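Local atomic coordinates of autolysin E (Staphylococcus aureus, PDB entry 4PI8), a protein that probably hydrolyses the glycan strands of cell-wall peptidoglycan as an endo-beta-N-acetylglucosaminidase, and binds the disaccharide NAG-NAM. Residues A14-Q18 against P189-Q193; M65-N71 against R83-L88; M54-T60 against L177-M182. The protein carries 1 engineered substitution. One frame throughout, in Å; residues are numbered along the deposited sequence. Where two conformers were deposited one is given.

Interaction 1. Residues A14-Q18 against P189-Q193; sequences AVSMQ and PAQHQ. With NAG (2-acetamido-2-deoxy-beta-D-glucopyranose), chain B; AMU (N-acetyl-beta-muramic acid), chain C.
The pyrrolidine ring of Pro189 (C-gamma exo) lies against one face of helix 11-18, where its CG is 3.8 Å from Ala14 CB and its CD 4.0 Å from Met17 CE. Met17 (chi1 m, chi2 t, chi3 p) folds its methyl over this proline, bringing CE to 3.6 Å from Pro189 O. Residues 14-18 are regular helix, with Gln18 N bonded to Ala14 O at 2.9 Å. Segment 189-193 is an irregular loop that begins extended at Pro189 (-57/140) and turns at Ala190 (76/7) and again at His192 (49/54), both with positive phi. The CA atoms of Ala14 and Pro189 lie 5.6 Å apart, those of Gln18 and Ala190 5.1 Å, and Ala190 CB rests 3.6 Å from Met17 O.

Two glutamine amides close the far end. Gln18 (chi1 m, chi2 m) and Gln193 (chi1 m, chi2 t) pair head to head: Gln18 NE2 donates to Gln193 OE1 at 2.8 Å and Gln193 NE2 to Gln18 OE1 at 3.0 Å. Gln193 OE1 also accepts from Ala190 N (2.9 Å), tying the turn together. This loop forms one wall of the glycan pocket: Gln193 N donates to NAG O7 at 2.9 Å, Ala190 O approaches NAG C8 at 3.3 Å, and Gln193 O approaches AMU C11 at 3.4 Å. The His192 ring stacks on Tyr171. The N-terminal helix thus backs the glycan-binding loop, while Ala14, Val15 and Gln18 pack on Met45 of helix 38-45 and Gln18 also meets Trp184 of helix 179-184.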
loop_
_atom_site.group_PDB
_atom_site.type_symbol
_atom_site.label_atom_id
_atom_site.label_comp_id
_atom_site.label_asym_id
_atom_site.label_seq_id
_atom_site.Cartn_x
_atom_site.Cartn_y
_atom_site.Cartn_z
ATOM N N ALA A 14 -10.617 -19.914 1.050
ATOM C CA ALA A 14 -9.601 -18.861 1.027
ATOM C C ALA A 14 -8.647 -18.898 2.218
ATOM O O ALA A 14 -7.442 -18.755 2.101
ATOM C CB ALA A 14 -10.272 -17.507 0.919
ATOM N N VAL A 15 -9.199 -19.157 3.411
ATOM C CA VAL A 15 -8.379 -19.269 4.593
ATOM C C VAL A 15 -7.336 -20.375 4.435
ATOM O O VAL A 15 -6.162 -20.207 4.736
ATOM C CB VAL A 15 -9.216 -19.519 5.858
ATOM C CG1 VAL A 15 -8.317 -19.909 7.021
ATOM C CG2 VAL A 15 -10.082 -18.327 6.166
ATOM N N SER A 16 -7.779 -21.542 3.942
ATOM C CA SER A 16 -6.850 -22.667 3.771
ATOM C C SER A 16 -5.699 -22.299 2.827
ATOM O O SER A 16 -4.566 -22.672 3.005
ATOM C CB SER A 16 -7.574 -23.883 3.221
ATOM O OG SER A 16 -8.474 -24.400 4.175
ATOM N N MET A 17 -6.051 -21.570 1.766
ATOM C CA MET A 17 -5.039 -21.112 0.797
ATOM C C MET A 17 -4.038 -20.136 1.456
ATOM O O MET A 17 -2.888 -20.272 1.264
ATOM C CB MET A 17 -5.752 -20.509 -0.411
ATOM C CG MET A 17 -6.508 -21.546 -1.226
ATOM S SD MET A 17 -7.678 -20.940 -2.435
ATOM C CE MET A 17 -6.593 -20.459 -3.714
ATOM N N GLN A 18 -4.564 -19.174 2.250
ATOM C CA GLN A 18 -3.702 -18.179 2.927
ATOM C C GLN A 18 -2.753 -18.842 3.938
ATOM O O GLN A 18 -1.684 -18.352 4.196
ATOM C CB GLN A 18 -4.544 -17.166 3.663
ATOM C CG GLN A 18 -5.389 -16.254 2.810
ATOM C CD GLN A 18 -4.652 -15.304 1.875
ATOM O OE1 GLN A 18 -3.437 -15.144 1.984
ATOM N NE2 GLN A 18 -5.413 -14.665 1.028
ATOM N N PRO A 189 -7.030 -16.152 -3.993
ATOM C CA PRO A 189 -6.399 -16.062 -2.681
ATOM C C PRO A 189 -4.961 -16.519 -2.659
ATOM O O PRO A 189 -4.587 -17.524 -3.293
ATOM C CB PRO A 189 -7.310 -16.954 -1.797
ATOM C CG PRO A 189 -8.613 -16.867 -2.416
ATOM C CD PRO A 189 -8.345 -16.826 -3.906
ATOM N N ALA A 190 -4.123 -15.807 -1.929
ATOM C CA ALA A 190 -2.744 -16.116 -1.672
ATOM C C ALA A 190 -1.812 -15.839 -2.825
ATOM O O ALA A 190 -0.602 -16.197 -2.751
ATOM C CB ALA A 190 -2.541 -17.543 -1.091
ATOM N N GLN A 191 -2.269 -15.216 -3.904
ATOM C CA GLN A 191 -1.455 -14.754 -4.983
ATOM C C GLN A 191 -1.549 -13.259 -5.022
ATOM O O GLN A 191 -2.595 -12.670 -4.797
ATOM C CB GLN A 191 -2.045 -15.224 -6.385
ATOM C CG GLN A 191 -1.993 -16.699 -6.517
ATOM C CD GLN A 191 -2.236 -17.097 -7.937
ATOM O OE1 GLN A 191 -3.273 -17.666 -8.269
ATOM N NE2 GLN A 191 -1.321 -16.754 -8.784
ATOM N N HIS A 192 -0.487 -12.660 -5.544
ATOM C CA HIS A 192 -0.460 -11.239 -5.884
ATOM C C HIS A 192 -0.980 -10.388 -4.729
ATOM O O HIS A 192 -1.830 -9.486 -4.967
ATOM C CB HIS A 192 -1.186 -10.938 -7.202
ATOM C CG HIS A 192 -0.703 -9.666 -7.805
ATOM N ND1 HIS A 192 -1.441 -8.491 -7.766
ATOM C CD2 HIS A 192 0.518 -9.325 -8.295
ATOM C CE1 HIS A 192 -0.713 -7.508 -8.262
ATOM N NE2 HIS A 192 0.482 -7.972 -8.580
ATOM N N GLN A 193 -0.409 -10.567 -3.574
ATOM C CA GLN A 193 -0.811 -9.787 -2.354
ATOM C C GLN A 193 0.260 -8.782 -2.035
ATOM O O GLN A 193 1.457 -9.011 -2.099
ATOM C CB GLN A 193 -1.067 -10.751 -1.222
ATOM C CG GLN A 193 -2.318 -11.559 -1.542
ATOM C CD GLN A 193 -2.817 -12.619 -0.563
ATOM O OE1 GLN A 193 -3.899 -13.129 -0.804
ATOM N NE2 GLN A 193 -2.059 -12.963 0.430
HETATM C C1 NAG B . 5.325 -12.418 -3.278
HETATM C C2 NAG B . 4.207 -13.405 -3.629
HETATM C C3 NAG B . 4.840 -14.623 -4.324
HETATM C C4 NAG B . 5.669 -14.117 -5.465
HETATM C C5 NAG B . 6.674 -13.056 -5.046
HETATM C C6 NAG B . 7.291 -12.455 -6.274
HETATM C C7 NAG B . 2.065 -13.467 -2.340
HETATM C C8 NAG B . 1.376 -14.022 -1.154
HETATM N N2 NAG B . 3.349 -13.825 -2.517
HETATM O O3 NAG B . 3.800 -15.450 -4.824
HETATM O O4 NAG B . 6.439 -15.198 -5.984
HETATM O O5 NAG B . 5.979 -11.967 -4.437
HETATM O O6 NAG B . 8.326 -11.615 -5.758
HETATM O O7 NAG B . 1.492 -12.713 -3.137
HETATM C C1 AMU C . 5.531 -8.015 -0.449
HETATM C C2 AMU C . 5.598 -7.835 -1.938
HETATM C C3 AMU C . 4.879 -8.997 -2.642
HETATM C C4 AMU C . 5.479 -10.326 -2.126
HETATM C C5 AMU C . 5.518 -10.320 -0.625
HETATM C C6 AMU C . 6.140 -11.606 -0.075
HETATM C C7 AMU C . 5.379 -5.783 -3.345
HETATM C C8 AMU C . 4.467 -4.620 -3.671
HETATM C C9 AMU C . 3.775 -8.517 -4.730
HETATM C C10 AMU C . 4.110 -7.753 -5.952
HETATM C C11 AMU C . 2.952 -9.762 -5.054
HETATM O O1 AMU C . 6.231 -6.981 0.224
HETATM O O3 AMU C . 4.978 -8.906 -4.060
HETATM O O4 AMU C . 4.626 -11.347 -2.670
HETATM O O5 AMU C . 6.252 -9.217 -0.156
HETATM O O6 AMU C . 6.021 -11.713 1.348
HETATM O O7 AMU C . 6.468 -5.895 -3.867
HETATM O O10 AMU C . 3.291 -6.901 -6.408
HETATM O O11 AMU C . 5.223 -8.011 -6.564
HETATM N N2 AMU C . 4.946 -6.574 -2.372
#

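Interaction 2. Residues M65-N71 against R83-L88; sequences MSESEVN and RGKVFL
Two short helical segments cross steeply: the axes of 67-71 and 84-88 approach to 8.5 Å, with their N-to-C directions 115° apart. Ser66 (-76/166) and Arg83 (-112/22) occupy the N-cap positions. Both helices carry i to i-4 bonds, such as Asn71 N to Glu67 O (2.9 Å) and Leu88 N to Gly84 O (3.1 Å). The CA atoms nearest each other across the segments are those of Asn71 and Gly84, 4.8 Å apart. Gly84 makes this possible, since a CB there would fall 2.7 Å from Asn71 OD1.

Asn71 (m) serves the first turn of the second helix with both ends of its amide. OD1 accepts from Gly84 N at 2.8 Å, and ND2 donates to a water (3.1 Å) that also accepts from Lys85 N (3.2 Å). Val70 (t) fills the crossing, with CG1 3.6 Å from Gly84 CA and 4.2 Å from Phe87 CB, and CG2 3.9 Å from Leu88 CD1. Leu88 (m, t) reaches the start of the first helix: CD1 is 3.3 Å from Glu67 N, and CD2 3.4 Å from Met65 O. On the solvent-facing side, extended Glu67 (t, t) puts OE2 3.1 Å from Lys85 CB.

The glycine-mediated crossing packs helix 67-74 against helix 84-94, with Phe87 and Met65 directed onto helix 98-108, Val86 onto helix 156-172, and Met65 and Glu69 onto Phe215 of helix 200-215.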
loop_
_atom_site.group_PDB
_atom_site.type_symbol
_atom_site.label_atom_id
_atom_site.label_comp_id
_atom_site.label_asym_id
_atom_site.label_seq_id
_atom_site.Cartn_x
_atom_site.Cartn_y
_atom_site.Cartn_z
ATOM N N MET A 65 -8.601 17.238 -2.889
ATOM C CA MET A 65 -7.553 17.743 -1.998
ATOM C C MET A 65 -6.647 18.638 -2.780
ATOM O O MET A 65 -6.028 18.207 -3.738
ATOM C CB MET A 65 -6.730 16.578 -1.369
ATOM C CG MET A 65 -7.518 15.778 -0.357
ATOM S SD MET A 65 -7.681 16.549 1.275
ATOM C CE MET A 65 -6.018 16.252 1.861
ATOM N N SER A 66 -6.521 19.881 -2.370
ATOM C CA SER A 66 -5.588 20.789 -2.992
ATOM C C SER A 66 -4.139 20.528 -2.579
ATOM O O SER A 66 -3.886 19.811 -1.578
ATOM C CB SER A 66 -5.898 22.227 -2.589
ATOM O OG SER A 66 -5.657 22.393 -1.199
ATOM N N GLU A 67 -3.167 21.112 -3.289
ATOM C CA GLU A 67 -1.751 20.980 -2.911
ATOM C C GLU A 67 -1.540 21.429 -1.476
ATOM O O GLU A 67 -0.785 20.820 -0.725
ATOM C CB GLU A 67 -0.831 21.703 -3.938
ATOM C CG GLU A 67 0.676 21.737 -3.572
ATOM C CD GLU A 67 1.547 22.326 -4.668
ATOM O OE1 GLU A 67 2.492 23.061 -4.317
ATOM O OE2 GLU A 67 1.310 22.055 -5.873
ATOM N N SER A 68 -2.190 22.508 -1.094
ATOM C CA SER A 68 -2.022 23.025 0.266
ATOM C C SER A 68 -2.549 22.028 1.303
ATOM O O SER A 68 -1.872 21.779 2.314
ATOM C CB SER A 68 -2.618 24.400 0.471
ATOM O OG SER A 68 -3.989 24.349 0.318
ATOM N N GLU A 69 -3.683 21.393 1.035
ATOM C CA GLU A 69 -4.228 20.392 1.940
ATOM C C GLU A 69 -3.333 19.163 2.015
ATOM O O GLU A 69 -3.083 18.617 3.130
ATOM C CB GLU A 69 -5.600 19.989 1.541
ATOM C CG GLU A 69 -6.614 21.109 1.771
ATOM C CD GLU A 69 -7.957 20.729 1.216
ATOM O OE1 GLU A 69 -8.150 20.450 0.043
ATOM O OE2 GLU A 69 -8.930 20.751 2.017
ATOM N N VAL A 70 -2.818 18.681 0.889
ATOM C CA VAL A 70 -1.926 17.514 0.916
ATOM C C VAL A 70 -0.639 17.871 1.669
ATOM O O VAL A 70 -0.149 17.063 2.474
ATOM C CB VAL A 70 -1.644 17.013 -0.501
ATOM C CG1 VAL A 70 -0.704 15.837 -0.449
ATOM C CG2 VAL A 70 -2.947 16.607 -1.160
ATOM N N ASN A 71 -0.115 19.067 1.446
ATOM C CA ASN A 71 1.086 19.489 2.203
ATOM C C ASN A 71 0.815 19.604 3.677
ATOM O O ASN A 71 1.722 19.291 4.478
ATOM C CB ASN A 71 1.702 20.726 1.627
ATOM C CG ASN A 71 2.573 20.408 0.421
ATOM O OD1 ASN A 71 3.233 19.365 0.379
ATOM N ND2 ASN A 71 2.626 21.281 -0.541
ATOM N N ARG A 83 6.034 17.605 -0.438
ATOM C CA ARG A 83 5.972 16.925 -1.743
ATOM C C ARG A 83 4.498 16.716 -2.202
ATOM O O ARG A 83 4.231 15.916 -3.124
ATOM C CB ARG A 83 6.715 15.592 -1.791
ATOM C CG ARG A 83 8.209 15.881 -1.447
ATOM C CD ARG A 83 9.083 14.694 -1.753
ATOM N NE ARG A 83 10.453 14.935 -1.305
ATOM C CZ ARG A 83 11.382 15.505 -2.048
ATOM N NH1 ARG A 83 11.143 15.890 -3.264
ATOM N NH2 ARG A 83 12.565 15.777 -1.492
ATOM N N GLY A 84 3.597 17.528 -1.650
ATOM C CA GLY A 84 2.179 17.388 -2.014
ATOM C C GLY A 84 1.896 17.638 -3.489
ATOM O O GLY A 84 1.022 16.980 -4.050
ATOM N N LYS A 85 2.629 18.551 -4.140
ATOM C CA LYS A 85 2.442 18.777 -5.571
ATOM C C LYS A 85 2.564 17.503 -6.351
ATOM O O LYS A 85 1.823 17.245 -7.305
ATOM C CB LYS A 85 3.499 19.800 -6.084
ATOM C CG LYS A 85 3.826 19.896 -7.578
ATOM C CD LYS A 85 5.245 20.269 -7.999
ATOM C CE LYS A 85 5.275 20.755 -9.446
ATOM N NZ LYS A 85 5.992 22.037 -9.653
ATOM N N VAL A 86 3.567 16.685 -5.988
ATOM C CA VAL A 86 3.862 15.493 -6.739
ATOM C C VAL A 86 2.876 14.330 -6.442
ATOM O O VAL A 86 2.485 13.576 -7.309
ATOM C CB VAL A 86 5.318 15.107 -6.518
ATOM C CG1 VAL A 86 5.623 13.858 -7.223
ATOM C CG2 VAL A 86 6.220 16.243 -7.050
ATOM N N PHE A 87 2.484 14.229 -5.172
ATOM C CA PHE A 87 1.400 13.293 -4.850
ATOM C C PHE A 87 0.135 13.572 -5.683
ATOM O O PHE A 87 -0.549 12.665 -6.133
ATOM C CB PHE A 87 1.073 13.320 -3.360
ATOM C CG PHE A 87 1.991 12.465 -2.509
ATOM C CD1 PHE A 87 1.753 11.126 -2.375
ATOM C CD2 PHE A 87 3.141 12.961 -1.909
ATOM C CE1 PHE A 87 2.516 10.287 -1.566
ATOM C CE2 PHE A 87 3.922 12.121 -1.144
ATOM C CZ PHE A 87 3.634 10.778 -0.961
ATOM N N LEU A 88 -0.166 14.866 -5.901
ATOM C CA LEU A 88 -1.318 15.242 -6.711
ATOM C C LEU A 88 -1.095 15.017 -8.207
ATOM O O LEU A 88 -2.037 14.611 -8.901
ATOM C CB LEU A 88 -1.734 16.689 -6.429
ATOM C CG LEU A 88 -2.525 16.755 -5.118
ATOM C CD1 LEU A 88 -2.700 18.225 -4.714
ATOM C CD2 LEU A 88 -3.858 16.063 -5.124
HETATM O O HOH W 1 4.683 20.629 -2.808
#

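Interaction 3. Residues M54-T60 against L177-M182; sequences MKYMDIT and LNLYQM
A capping box starts helix 179-184, and the loop 54-60 binds across it. Asn178 (-138/169, chi1 p), the N-cap, accepts from Gln181 N through OD1 at 2.8 Å; in return Gln181 OE1 takes a weak bond from Asn178 N (3.3 Å) and a firmer one from Leu177 N (2.9 Å). The register runs oppositely: Lys55 CA faces Leu179 CA at 4.9 Å and Asp58 CA faces Asn178 CA at 5.0 Å. Residues 54-56 form a 3-10 turn that presents Lys55 O to Tyr180 N (3.0 Å) in the first helical turn.

Ile59 N donates to Leu177 O at 3.0 Å, and Asn178 ND2 gives a weak bond to Tyr56 O (3.3 Å). A bridging water donates to Met54 O (2.8 Å) and Met57 O (2.7 Å) and accepts from Leu179 N (2.9 Å), so it satisfies another helix-start amide. Asp58 (t) makes an Asx turn, OD1 accepting from Thr60 N (2.8 Å) and OG1 (2.6 Å). Ile59 (p, t) wedges CD1 3.9 Å from Met182 SD and 4.1 Å from Leu179 CD2, while the rings of Tyr56 (m) and Tyr180 (t) meet obliquely, Tyr56 CE1 lying 3.7 Å from Tyr180 CD1.

Around this joint, Met54, Met57 and Ile59 pack on helix 200-215, Lys55 NZ forms a salt bridge with its Asp202, Ile59, Leu179 and Met182 contact Tyr100 of helix 98-108, and Thr60 meets helix 156-172.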
loop_
_atom_site.group_PDB
_atom_site.type_symbol
_atom_site.label_atom_id
_atom_site.label_comp_id
_atom_site.label_asym_id
_atom_site.label_seq_id
_atom_site.Cartn_x
_atom_site.Cartn_y
_atom_site.Cartn_z
ATOM N N MET A 54 -12.904 1.920 5.712
ATOM C CA MET A 54 -11.863 2.417 4.772
ATOM C C MET A 54 -11.180 1.275 4.020
ATOM O O MET A 54 -10.795 1.503 2.901
ATOM C CB MET A 54 -10.686 3.185 5.463
ATOM C CG MET A 54 -10.677 4.707 5.537
ATOM S SD MET A 54 -11.346 5.505 4.068
ATOM C CE MET A 54 -12.910 5.598 4.808
ATOM N N LYS A 55 -11.003 0.099 4.659
ATOM C CA LYS A 55 -10.298 -0.982 3.955
ATOM C C LYS A 55 -11.134 -1.554 2.814
ATOM O O LYS A 55 -10.585 -2.302 1.974
ATOM C CB LYS A 55 -9.695 -1.988 4.856
ATOM C CG LYS A 55 -10.663 -2.841 5.598
ATOM C CD LYS A 55 -9.938 -3.944 6.340
ATOM C CE LYS A 55 -9.633 -3.665 7.797
ATOM N NZ LYS A 55 -9.195 -4.889 8.530
ATOM N N TYR A 56 -12.435 -1.254 2.768
ATOM C CA TYR A 56 -13.332 -1.803 1.769
ATOM C C TYR A 56 -13.771 -0.774 0.773
ATOM O O TYR A 56 -14.604 -1.007 -0.081
ATOM C CB TYR A 56 -14.540 -2.409 2.500
ATOM C CG TYR A 56 -14.168 -3.446 3.507
ATOM C CD1 TYR A 56 -13.596 -4.650 3.173
ATOM C CD2 TYR A 56 -14.340 -3.188 4.876
ATOM C CE1 TYR A 56 -13.235 -5.563 4.128
ATOM C CE2 TYR A 56 -13.990 -4.123 5.822
ATOM C CZ TYR A 56 -13.440 -5.317 5.450
ATOM O OH TYR A 56 -13.052 -6.254 6.411
ATOM N N MET A 57 -13.184 0.421 0.837
ATOM C CA MET A 57 -13.529 1.548 -0.009
ATOM C C MET A 57 -12.702 1.596 -1.285
ATOM O O MET A 57 -11.452 1.465 -1.252
ATOM C CB MET A 57 -13.342 2.829 0.771
ATOM C CG MET A 57 -13.861 4.030 0.056
ATOM S SD MET A 57 -13.423 5.592 0.843
ATOM C CE MET A 57 -11.689 5.609 0.337
ATOM N N ASP A 58 -13.319 1.862 -2.423
ATOM C CA ASP A 58 -12.663 1.927 -3.692
ATOM C C ASP A 58 -11.690 3.104 -3.682
ATOM O O ASP A 58 -12.104 4.255 -3.433
ATOM C CB ASP A 58 -13.751 2.120 -4.757
ATOM C CG ASP A 58 -13.247 2.243 -6.134
ATOM O OD1 ASP A 58 -12.065 2.345 -6.431
ATOM O OD2 ASP A 58 -14.118 2.226 -7.091
ATOM N N ILE A 59 -10.391 2.821 -3.824
ATOM C CA ILE A 59 -9.315 3.837 -3.842
ATOM C C ILE A 59 -8.827 4.193 -5.217
ATOM O O ILE A 59 -7.808 4.856 -5.396
ATOM C CB ILE A 59 -8.169 3.442 -2.845
ATOM C CG1 ILE A 59 -7.745 1.988 -3.071
ATOM C CG2 ILE A 59 -8.620 3.702 -1.431
ATOM C CD1 ILE A 59 -6.514 1.560 -2.333
ATOM N N THR A 60 -9.627 3.798 -6.215
ATOM C CA THR A 60 -9.372 4.169 -7.585
ATOM C C THR A 60 -10.132 5.402 -7.926
ATOM O O THR A 60 -10.128 5.674 -9.186
ATOM C CB THR A 60 -9.727 3.013 -8.573
ATOM O OG1 THR A 60 -11.164 2.973 -8.751
ATOM C CG2 THR A 60 -9.243 1.737 -8.096
ATOM N N LEU A 177 -9.048 -3.226 -6.013
ATOM C CA LEU A 177 -9.485 -1.843 -6.009
ATOM C C LEU A 177 -9.579 -1.236 -4.631
ATOM O O LEU A 177 -9.877 -0.033 -4.525
ATOM C CB LEU A 177 -10.880 -1.734 -6.668
ATOM C CG LEU A 177 -11.064 -2.441 -8.005
ATOM C CD1 LEU A 177 -12.509 -2.090 -8.476
ATOM C CD2 LEU A 177 -10.028 -1.944 -8.965
ATOM N N ASN A 178 -9.442 -2.034 -3.608
ATOM C CA ASN A 178 -9.465 -1.562 -2.224
ATOM C C ASN A 178 -8.405 -2.247 -1.430
ATOM O O ASN A 178 -7.735 -3.202 -1.906
ATOM C CB ASN A 178 -10.867 -1.644 -1.654
ATOM C CG ASN A 178 -11.363 -3.046 -1.465
ATOM O OD1 ASN A 178 -10.628 -3.972 -1.135
ATOM N ND2 ASN A 178 -12.702 -3.182 -1.619
ATOM N N LEU A 179 -8.146 -1.756 -0.207
ATOM C CA LEU A 179 -7.063 -2.311 0.553
ATOM C C LEU A 179 -7.186 -3.801 0.844
ATOM O O LEU A 179 -6.247 -4.570 0.832
ATOM C CB LEU A 179 -6.837 -1.537 1.878
ATOM C CG LEU A 179 -6.375 -0.073 1.715
ATOM C CD1 LEU A 179 -6.560 0.639 3.033
ATOM C CD2 LEU A 179 -4.975 0.074 1.203
ATOM N N TYR A 180 -8.417 -4.178 1.210
ATOM C CA TYR A 180 -8.704 -5.602 1.474
ATOM C C TYR A 180 -8.304 -6.494 0.283
ATOM O O TYR A 180 -7.685 -7.516 0.463
ATOM C CB TYR A 180 -10.190 -5.812 1.810
ATOM C CG TYR A 180 -10.450 -7.225 2.278
ATOM C CD1 TYR A 180 -10.220 -7.608 3.579
ATOM C CD2 TYR A 180 -10.885 -8.200 1.411
ATOM C CE1 TYR A 180 -10.388 -8.911 3.998
ATOM C CE2 TYR A 180 -11.037 -9.518 1.841
ATOM C CZ TYR A 180 -10.808 -9.852 3.120
ATOM O OH TYR A 180 -10.940 -11.197 3.530
ATOM N N GLN A 181 -8.714 -6.063 -0.900
ATOM C CA GLN A 181 -8.388 -6.831 -2.108
ATOM C C GLN A 181 -6.912 -6.827 -2.404
ATOM O O GLN A 181 -6.351 -7.828 -2.870
ATOM C CB GLN A 181 -9.150 -6.377 -3.330
ATOM C CG GLN A 181 -10.658 -6.561 -3.231
ATOM C CD GLN A 181 -11.367 -5.868 -4.350
ATOM O OE1 GLN A 181 -11.092 -4.716 -4.690
ATOM N NE2 GLN A 181 -12.301 -6.584 -4.999
ATOM N N MET A 182 -6.240 -5.692 -2.189
ATOM C CA MET A 182 -4.787 -5.620 -2.399
ATOM C C MET A 182 -4.085 -6.588 -1.460
ATOM O O MET A 182 -3.050 -7.188 -1.840
ATOM C CB MET A 182 -4.292 -4.186 -2.174
ATOM C CG MET A 182 -4.730 -3.230 -3.260
ATOM S SD MET A 182 -4.259 -1.515 -2.949
ATOM C CE MET A 182 -2.497 -1.600 -3.287
HETATM O O HOH W 2 -9.546 0.677 0.544
HETATM O O HOH W 3 -14.433 -1.101 -2.972
#

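In the fold
Along the chain the contacts are nested: interaction 2 lies within the loop closed by interaction 3, which in turn lies within that closed by interaction 1. The centres of interactions 1 and 2 are about 35 Å apart, on opposite sides of the chain's centre. Interaction 3 lies between them in distance, its centre about 17 Å from that of interaction 1 and about 21 Å from that of interaction 2. Helix 179-184 links interactions 1 and 3 directly, Gln193 CB packing 4.1 Å from Met182 O, so the buried loop-helix joint continues into the glycan-binding loop. Interactions 2 and 3 do not touch, but both pack on helices 98-108, 156-172 and 200-215 of the lysozyme-clan domain.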